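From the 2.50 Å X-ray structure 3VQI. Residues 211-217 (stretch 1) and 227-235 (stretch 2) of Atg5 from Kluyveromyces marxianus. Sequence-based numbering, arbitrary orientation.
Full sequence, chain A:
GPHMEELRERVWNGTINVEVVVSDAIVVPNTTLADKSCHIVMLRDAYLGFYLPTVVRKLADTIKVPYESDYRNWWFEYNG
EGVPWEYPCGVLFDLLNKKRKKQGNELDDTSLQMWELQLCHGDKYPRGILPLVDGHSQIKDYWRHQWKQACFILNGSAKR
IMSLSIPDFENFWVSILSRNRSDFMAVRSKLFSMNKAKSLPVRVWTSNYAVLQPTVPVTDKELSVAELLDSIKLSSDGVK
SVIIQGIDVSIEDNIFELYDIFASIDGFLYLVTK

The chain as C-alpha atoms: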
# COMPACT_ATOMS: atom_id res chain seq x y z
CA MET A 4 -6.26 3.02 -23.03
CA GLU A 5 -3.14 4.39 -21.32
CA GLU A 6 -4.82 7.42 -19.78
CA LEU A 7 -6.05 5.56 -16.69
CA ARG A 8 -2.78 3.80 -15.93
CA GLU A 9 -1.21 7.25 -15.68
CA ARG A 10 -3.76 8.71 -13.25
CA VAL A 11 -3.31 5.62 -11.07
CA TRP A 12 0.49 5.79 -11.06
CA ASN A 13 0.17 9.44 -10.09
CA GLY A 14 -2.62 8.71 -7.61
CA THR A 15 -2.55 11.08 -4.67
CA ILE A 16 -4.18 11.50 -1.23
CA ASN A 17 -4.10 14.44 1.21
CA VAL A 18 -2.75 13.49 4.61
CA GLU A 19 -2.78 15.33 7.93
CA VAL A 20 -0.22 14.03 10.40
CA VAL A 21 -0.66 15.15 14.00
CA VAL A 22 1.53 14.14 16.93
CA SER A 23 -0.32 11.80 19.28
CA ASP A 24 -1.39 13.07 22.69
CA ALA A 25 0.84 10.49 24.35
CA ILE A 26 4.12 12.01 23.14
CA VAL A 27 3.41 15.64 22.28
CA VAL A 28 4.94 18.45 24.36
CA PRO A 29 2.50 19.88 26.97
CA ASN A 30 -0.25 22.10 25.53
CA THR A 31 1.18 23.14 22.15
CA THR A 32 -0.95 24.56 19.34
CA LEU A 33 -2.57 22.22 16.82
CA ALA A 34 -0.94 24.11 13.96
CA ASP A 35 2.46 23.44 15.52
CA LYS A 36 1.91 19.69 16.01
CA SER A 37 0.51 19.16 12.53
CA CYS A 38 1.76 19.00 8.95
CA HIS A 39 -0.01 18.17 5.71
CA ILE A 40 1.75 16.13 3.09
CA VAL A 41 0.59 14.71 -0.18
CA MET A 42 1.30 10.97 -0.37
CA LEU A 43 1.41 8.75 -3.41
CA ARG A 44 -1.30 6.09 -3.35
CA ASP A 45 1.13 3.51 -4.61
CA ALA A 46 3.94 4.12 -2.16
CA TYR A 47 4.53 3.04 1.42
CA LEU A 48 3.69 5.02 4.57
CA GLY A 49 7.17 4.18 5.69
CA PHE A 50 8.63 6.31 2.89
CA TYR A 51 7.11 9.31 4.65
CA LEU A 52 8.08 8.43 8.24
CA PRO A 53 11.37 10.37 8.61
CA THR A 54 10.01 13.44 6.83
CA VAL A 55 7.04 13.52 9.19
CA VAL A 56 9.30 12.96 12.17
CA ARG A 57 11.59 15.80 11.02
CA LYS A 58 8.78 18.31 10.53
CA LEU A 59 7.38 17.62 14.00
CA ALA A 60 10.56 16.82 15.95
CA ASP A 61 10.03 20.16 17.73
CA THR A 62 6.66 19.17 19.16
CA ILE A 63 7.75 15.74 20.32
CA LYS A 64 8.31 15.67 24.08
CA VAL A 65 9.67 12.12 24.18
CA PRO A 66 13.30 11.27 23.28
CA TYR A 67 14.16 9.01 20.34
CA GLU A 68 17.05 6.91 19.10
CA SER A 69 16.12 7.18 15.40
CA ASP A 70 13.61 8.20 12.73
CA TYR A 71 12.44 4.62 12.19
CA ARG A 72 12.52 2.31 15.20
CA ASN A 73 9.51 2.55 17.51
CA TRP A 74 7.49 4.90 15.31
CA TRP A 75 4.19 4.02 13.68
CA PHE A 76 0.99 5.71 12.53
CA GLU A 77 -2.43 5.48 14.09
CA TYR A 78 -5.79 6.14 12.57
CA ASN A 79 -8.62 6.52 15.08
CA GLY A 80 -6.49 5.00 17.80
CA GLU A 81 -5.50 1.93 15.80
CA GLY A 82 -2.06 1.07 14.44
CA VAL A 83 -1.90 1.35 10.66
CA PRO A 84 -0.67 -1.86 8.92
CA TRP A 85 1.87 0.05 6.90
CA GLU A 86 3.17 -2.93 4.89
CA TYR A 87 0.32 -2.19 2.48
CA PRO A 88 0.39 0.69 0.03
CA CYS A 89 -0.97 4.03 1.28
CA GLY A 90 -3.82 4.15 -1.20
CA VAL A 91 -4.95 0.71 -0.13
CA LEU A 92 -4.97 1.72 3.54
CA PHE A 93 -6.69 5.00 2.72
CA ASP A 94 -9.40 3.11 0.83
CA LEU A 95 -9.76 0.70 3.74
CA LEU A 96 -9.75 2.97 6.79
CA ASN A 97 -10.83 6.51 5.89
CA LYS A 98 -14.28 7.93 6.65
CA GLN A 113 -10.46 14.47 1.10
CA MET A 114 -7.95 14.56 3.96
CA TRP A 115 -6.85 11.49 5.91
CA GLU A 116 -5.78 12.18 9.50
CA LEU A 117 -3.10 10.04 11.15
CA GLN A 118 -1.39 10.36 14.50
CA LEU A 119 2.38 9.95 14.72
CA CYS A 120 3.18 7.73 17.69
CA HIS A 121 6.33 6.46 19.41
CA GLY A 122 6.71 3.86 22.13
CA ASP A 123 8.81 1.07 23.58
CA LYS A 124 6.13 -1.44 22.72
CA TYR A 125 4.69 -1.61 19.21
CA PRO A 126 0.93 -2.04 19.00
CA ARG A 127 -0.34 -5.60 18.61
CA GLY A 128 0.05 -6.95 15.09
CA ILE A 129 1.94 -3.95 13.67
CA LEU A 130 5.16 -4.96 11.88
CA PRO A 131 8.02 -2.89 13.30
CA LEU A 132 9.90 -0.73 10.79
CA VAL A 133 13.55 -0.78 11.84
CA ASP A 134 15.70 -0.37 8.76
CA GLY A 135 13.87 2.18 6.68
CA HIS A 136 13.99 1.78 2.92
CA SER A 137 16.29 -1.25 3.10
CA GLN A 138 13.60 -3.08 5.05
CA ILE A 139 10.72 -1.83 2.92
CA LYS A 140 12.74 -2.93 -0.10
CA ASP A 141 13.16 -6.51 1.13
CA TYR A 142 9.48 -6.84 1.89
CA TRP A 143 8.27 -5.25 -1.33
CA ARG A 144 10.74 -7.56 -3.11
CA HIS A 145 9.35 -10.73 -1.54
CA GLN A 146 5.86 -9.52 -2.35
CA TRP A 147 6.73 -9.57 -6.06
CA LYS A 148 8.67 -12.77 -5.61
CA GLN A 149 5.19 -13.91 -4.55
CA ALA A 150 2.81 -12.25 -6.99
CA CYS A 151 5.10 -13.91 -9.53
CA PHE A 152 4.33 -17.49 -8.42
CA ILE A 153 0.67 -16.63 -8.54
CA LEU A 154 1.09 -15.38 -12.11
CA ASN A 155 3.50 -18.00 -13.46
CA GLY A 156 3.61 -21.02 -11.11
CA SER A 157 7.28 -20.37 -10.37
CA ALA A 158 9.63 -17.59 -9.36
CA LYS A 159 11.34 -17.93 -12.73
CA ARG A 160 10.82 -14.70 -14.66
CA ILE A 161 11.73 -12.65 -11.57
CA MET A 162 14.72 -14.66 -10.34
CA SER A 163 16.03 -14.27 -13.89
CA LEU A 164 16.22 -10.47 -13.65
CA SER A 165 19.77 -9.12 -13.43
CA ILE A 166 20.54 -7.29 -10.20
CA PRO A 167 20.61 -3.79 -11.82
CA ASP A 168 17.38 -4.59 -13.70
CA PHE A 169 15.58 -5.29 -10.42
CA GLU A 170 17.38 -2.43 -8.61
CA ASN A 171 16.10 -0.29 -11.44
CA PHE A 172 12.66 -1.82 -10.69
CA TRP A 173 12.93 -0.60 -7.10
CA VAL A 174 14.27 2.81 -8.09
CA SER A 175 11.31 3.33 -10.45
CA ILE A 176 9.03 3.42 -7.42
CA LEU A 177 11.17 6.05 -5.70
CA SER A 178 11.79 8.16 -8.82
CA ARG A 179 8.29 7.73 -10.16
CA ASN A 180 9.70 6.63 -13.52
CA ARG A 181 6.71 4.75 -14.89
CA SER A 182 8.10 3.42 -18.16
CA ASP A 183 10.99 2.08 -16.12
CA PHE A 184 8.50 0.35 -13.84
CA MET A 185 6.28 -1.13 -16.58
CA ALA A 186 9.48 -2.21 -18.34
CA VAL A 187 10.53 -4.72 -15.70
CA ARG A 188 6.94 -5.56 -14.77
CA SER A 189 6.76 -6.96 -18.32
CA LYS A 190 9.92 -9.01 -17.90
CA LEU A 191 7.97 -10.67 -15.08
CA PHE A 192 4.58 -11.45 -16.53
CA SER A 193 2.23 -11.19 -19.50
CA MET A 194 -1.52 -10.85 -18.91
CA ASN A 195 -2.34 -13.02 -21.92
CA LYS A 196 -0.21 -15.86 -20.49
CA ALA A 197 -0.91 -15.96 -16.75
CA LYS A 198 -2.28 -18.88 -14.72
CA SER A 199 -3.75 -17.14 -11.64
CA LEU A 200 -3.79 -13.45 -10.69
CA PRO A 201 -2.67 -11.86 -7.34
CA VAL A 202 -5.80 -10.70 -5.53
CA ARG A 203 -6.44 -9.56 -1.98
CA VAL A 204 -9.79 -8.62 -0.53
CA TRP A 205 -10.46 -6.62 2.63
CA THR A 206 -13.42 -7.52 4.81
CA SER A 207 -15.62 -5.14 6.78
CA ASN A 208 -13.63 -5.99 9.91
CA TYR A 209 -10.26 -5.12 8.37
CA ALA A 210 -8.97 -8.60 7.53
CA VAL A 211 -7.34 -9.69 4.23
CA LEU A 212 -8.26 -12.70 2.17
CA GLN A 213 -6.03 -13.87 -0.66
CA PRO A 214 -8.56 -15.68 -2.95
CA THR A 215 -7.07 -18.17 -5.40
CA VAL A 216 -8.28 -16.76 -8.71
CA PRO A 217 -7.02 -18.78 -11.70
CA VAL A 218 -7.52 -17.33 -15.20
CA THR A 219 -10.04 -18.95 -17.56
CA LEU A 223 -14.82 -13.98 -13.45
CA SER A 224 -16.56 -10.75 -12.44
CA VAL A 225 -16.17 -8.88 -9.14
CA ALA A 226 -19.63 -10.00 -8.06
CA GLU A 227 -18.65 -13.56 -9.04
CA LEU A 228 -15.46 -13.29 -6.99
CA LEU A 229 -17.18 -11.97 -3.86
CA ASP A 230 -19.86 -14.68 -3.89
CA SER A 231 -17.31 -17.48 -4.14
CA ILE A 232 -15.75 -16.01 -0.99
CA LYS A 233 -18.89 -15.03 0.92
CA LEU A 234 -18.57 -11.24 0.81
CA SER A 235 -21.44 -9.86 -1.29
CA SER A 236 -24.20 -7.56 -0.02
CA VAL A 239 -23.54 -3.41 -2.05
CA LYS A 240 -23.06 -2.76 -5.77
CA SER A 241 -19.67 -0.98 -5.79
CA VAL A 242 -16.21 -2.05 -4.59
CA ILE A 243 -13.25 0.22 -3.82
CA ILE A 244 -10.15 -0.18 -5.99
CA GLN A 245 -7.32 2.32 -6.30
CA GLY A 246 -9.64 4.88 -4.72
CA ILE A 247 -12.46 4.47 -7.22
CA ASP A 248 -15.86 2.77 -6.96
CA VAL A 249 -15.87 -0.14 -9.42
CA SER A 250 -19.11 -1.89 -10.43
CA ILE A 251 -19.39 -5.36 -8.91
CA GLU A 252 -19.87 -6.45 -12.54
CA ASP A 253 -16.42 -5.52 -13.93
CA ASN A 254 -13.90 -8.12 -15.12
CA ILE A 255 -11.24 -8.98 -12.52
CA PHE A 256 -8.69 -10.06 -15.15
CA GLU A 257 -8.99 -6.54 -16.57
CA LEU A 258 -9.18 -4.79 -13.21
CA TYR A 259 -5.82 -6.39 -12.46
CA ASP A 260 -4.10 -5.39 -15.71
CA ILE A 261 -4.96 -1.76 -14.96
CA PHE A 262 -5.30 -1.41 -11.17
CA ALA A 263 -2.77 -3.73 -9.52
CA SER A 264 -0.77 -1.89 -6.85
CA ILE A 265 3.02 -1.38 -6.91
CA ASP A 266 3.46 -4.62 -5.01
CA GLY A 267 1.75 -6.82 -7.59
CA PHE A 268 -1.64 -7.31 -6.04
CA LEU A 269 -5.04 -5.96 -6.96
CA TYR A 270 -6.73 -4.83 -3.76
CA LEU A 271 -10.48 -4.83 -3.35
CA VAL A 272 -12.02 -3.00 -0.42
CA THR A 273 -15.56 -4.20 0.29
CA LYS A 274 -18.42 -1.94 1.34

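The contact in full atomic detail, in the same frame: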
# COMPACT_ATOMS: atom_id res chain seq x y z
N VAL A 211 -7.62 -9.42 5.65
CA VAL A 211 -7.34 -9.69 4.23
C VAL A 211 -7.41 -11.14 3.81
O VAL A 211 -6.80 -12.01 4.43
CB VAL A 211 -5.94 -9.20 3.76
CG1 VAL A 211 -6.03 -7.82 3.23
CG2 VAL A 211 -4.93 -9.29 4.88
N LEU A 212 -8.14 -11.38 2.74
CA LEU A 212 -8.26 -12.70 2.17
C LEU A 212 -7.44 -12.66 0.89
O LEU A 212 -7.35 -11.62 0.22
CB LEU A 212 -9.73 -13.02 1.84
CG LEU A 212 -10.70 -13.32 3.00
CD1 LEU A 212 -10.89 -12.10 3.87
CD2 LEU A 212 -12.03 -13.76 2.44
N GLN A 213 -6.80 -13.78 0.56
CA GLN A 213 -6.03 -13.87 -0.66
C GLN A 213 -6.60 -15.03 -1.47
O GLN A 213 -6.01 -16.11 -1.55
CB GLN A 213 -4.55 -14.08 -0.35
CG GLN A 213 -3.65 -13.67 -1.51
CD GLN A 213 -2.19 -13.69 -1.14
OE1 GLN A 213 -1.72 -12.86 -0.35
NE2 GLN A 213 -1.45 -14.64 -1.70
N PRO A 214 -7.76 -14.79 -2.10
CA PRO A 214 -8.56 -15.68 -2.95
C PRO A 214 -7.78 -16.24 -4.12
O PRO A 214 -7.21 -15.47 -4.90
CB PRO A 214 -9.68 -14.77 -3.46
CG PRO A 214 -9.68 -13.60 -2.53
CD PRO A 214 -8.23 -13.40 -2.24
N THR A 215 -7.75 -17.56 -4.26
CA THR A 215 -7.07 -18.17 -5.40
C THR A 215 -7.98 -17.93 -6.60
O THR A 215 -9.08 -18.47 -6.67
CB THR A 215 -6.88 -19.70 -5.22
OG1 THR A 215 -5.81 -19.94 -4.30
CG2 THR A 215 -6.55 -20.35 -6.56
N VAL A 216 -7.52 -17.08 -7.52
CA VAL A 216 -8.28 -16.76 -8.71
C VAL A 216 -7.52 -17.12 -9.98
O VAL A 216 -6.77 -16.32 -10.52
CB VAL A 216 -8.61 -15.26 -8.75
CG1 VAL A 216 -9.49 -14.95 -9.95
CG2 VAL A 216 -9.30 -14.85 -7.47
N PRO A 217 -7.71 -18.36 -10.47
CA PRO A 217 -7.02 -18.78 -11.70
C PRO A 217 -7.71 -18.14 -12.91
O PRO A 217 -8.90 -17.82 -12.85
CB PRO A 217 -7.18 -20.29 -11.67
CG PRO A 217 -8.57 -20.43 -11.08
CD PRO A 217 -8.54 -19.45 -9.93
N GLU A 227 -18.90 -12.12 -9.02
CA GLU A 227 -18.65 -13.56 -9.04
C GLU A 227 -17.53 -13.93 -8.07
O GLU A 227 -17.54 -15.02 -7.50
CB GLU A 227 -18.30 -14.01 -10.45
N LEU A 228 -16.57 -13.03 -7.90
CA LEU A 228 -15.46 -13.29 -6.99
C LEU A 228 -15.95 -13.22 -5.55
O LEU A 228 -15.68 -14.13 -4.75
CB LEU A 228 -14.34 -12.27 -7.19
CG LEU A 228 -13.17 -12.37 -6.21
CD1 LEU A 228 -12.48 -13.72 -6.35
CD2 LEU A 228 -12.18 -11.24 -6.47
N LEU A 229 -16.67 -12.16 -5.21
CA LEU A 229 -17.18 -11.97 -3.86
C LEU A 229 -18.04 -13.15 -3.40
O LEU A 229 -17.85 -13.66 -2.29
CB LEU A 229 -17.98 -10.67 -3.77
CG LEU A 229 -17.15 -9.39 -3.60
CD1 LEU A 229 -16.18 -9.26 -4.74
CD2 LEU A 229 -18.06 -8.18 -3.54
N ASP A 230 -18.99 -13.57 -4.23
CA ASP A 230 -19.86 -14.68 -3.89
C ASP A 230 -19.05 -15.90 -3.50
O ASP A 230 -19.22 -16.46 -2.42
CB ASP A 230 -20.76 -15.06 -5.06
CG ASP A 230 -21.75 -13.97 -5.41
OD1 ASP A 230 -22.08 -13.16 -4.52
OD2 ASP A 230 -22.20 -13.94 -6.58
N SER A 231 -18.15 -16.32 -4.38
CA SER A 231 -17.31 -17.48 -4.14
C SER A 231 -16.50 -17.38 -2.85
O SER A 231 -15.88 -18.36 -2.43
CB SER A 231 -16.38 -17.71 -5.33
OG SER A 231 -15.69 -16.53 -5.68
N ILE A 232 -16.51 -16.21 -2.22
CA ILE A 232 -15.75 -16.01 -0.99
C ILE A 232 -16.61 -15.47 0.15
O ILE A 232 -16.11 -15.08 1.21
CB ILE A 232 -14.53 -15.08 -1.26
CG1 ILE A 232 -13.45 -15.34 -0.22
CG2 ILE A 232 -14.96 -13.61 -1.26
CD1 ILE A 232 -12.08 -14.87 -0.64
N LYS A 233 -17.92 -15.48 -0.07
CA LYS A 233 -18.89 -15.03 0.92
C LYS A 233 -18.68 -13.59 1.38
O LYS A 233 -18.44 -13.35 2.56
CB LYS A 233 -18.86 -15.96 2.15
N LEU A 234 -18.78 -12.64 0.45
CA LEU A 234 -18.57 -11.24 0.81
C LEU A 234 -19.46 -10.25 0.05
O LEU A 234 -19.17 -9.05 0.03
CB LEU A 234 -17.09 -10.87 0.62
CG LEU A 234 -16.09 -11.59 1.53
CD1 LEU A 234 -14.67 -11.30 1.07
CD2 LEU A 234 -16.28 -11.15 2.96
N SER A 235 -20.53 -10.74 -0.56
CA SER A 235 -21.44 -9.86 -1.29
C SER A 235 -22.50 -9.27 -0.36
O SER A 235 -22.70 -9.75 0.75
CB SER A 235 -22.13 -10.63 -2.43
OG SER A 235 -21.21 -10.97 -3.46

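Residues 211-217 run as an extended segment, with a strand at 211-212, past a segment that is helical at 227-230 and makes a type I turn from Asp 230 to Lys 233. The contact is purely apolar; no hydrogen bond crosses it. Alternation in the extended chain sends Leu 212, Pro 214 and Val 216 toward the helix and turn, while Gln 213 and Thr 215 point away. The backbones stay well apart, 7.5 Å from Pro 214 CA to Ile 232 CA and 8.2 Å from Val 216 CA to Leu 228 CA, and side chains fill the gap. Ile 232, with chi1 and chi2 both t, reaches out as a long bump whose tip enters the hollow between Leu 212 and Pro 214: its CD1 lies 3.3 Å from Leu 212 CD2 and 3.3 Å from Pro 214 CG. Leu 212 CD2 in turn rests over the groove between that methyl and Leu 234 CD1, 3.9 Å from the latter. Further along, Leu 228 CD1 lies over the seam where Val 216 and Pro 214 adjoin, 3.6 Å from Val 216 CG2 and, more loosely, 4.2 Å from Pro 214 CB. The turn, closed by Lys 233 N to Asp 230 O (2.9 Å), carries Ile 232; nearby, Leu 234 N bonds Leu 229 O (3.1 Å) and Ser 231 OG donates to Leu 228 O (2.6 Å).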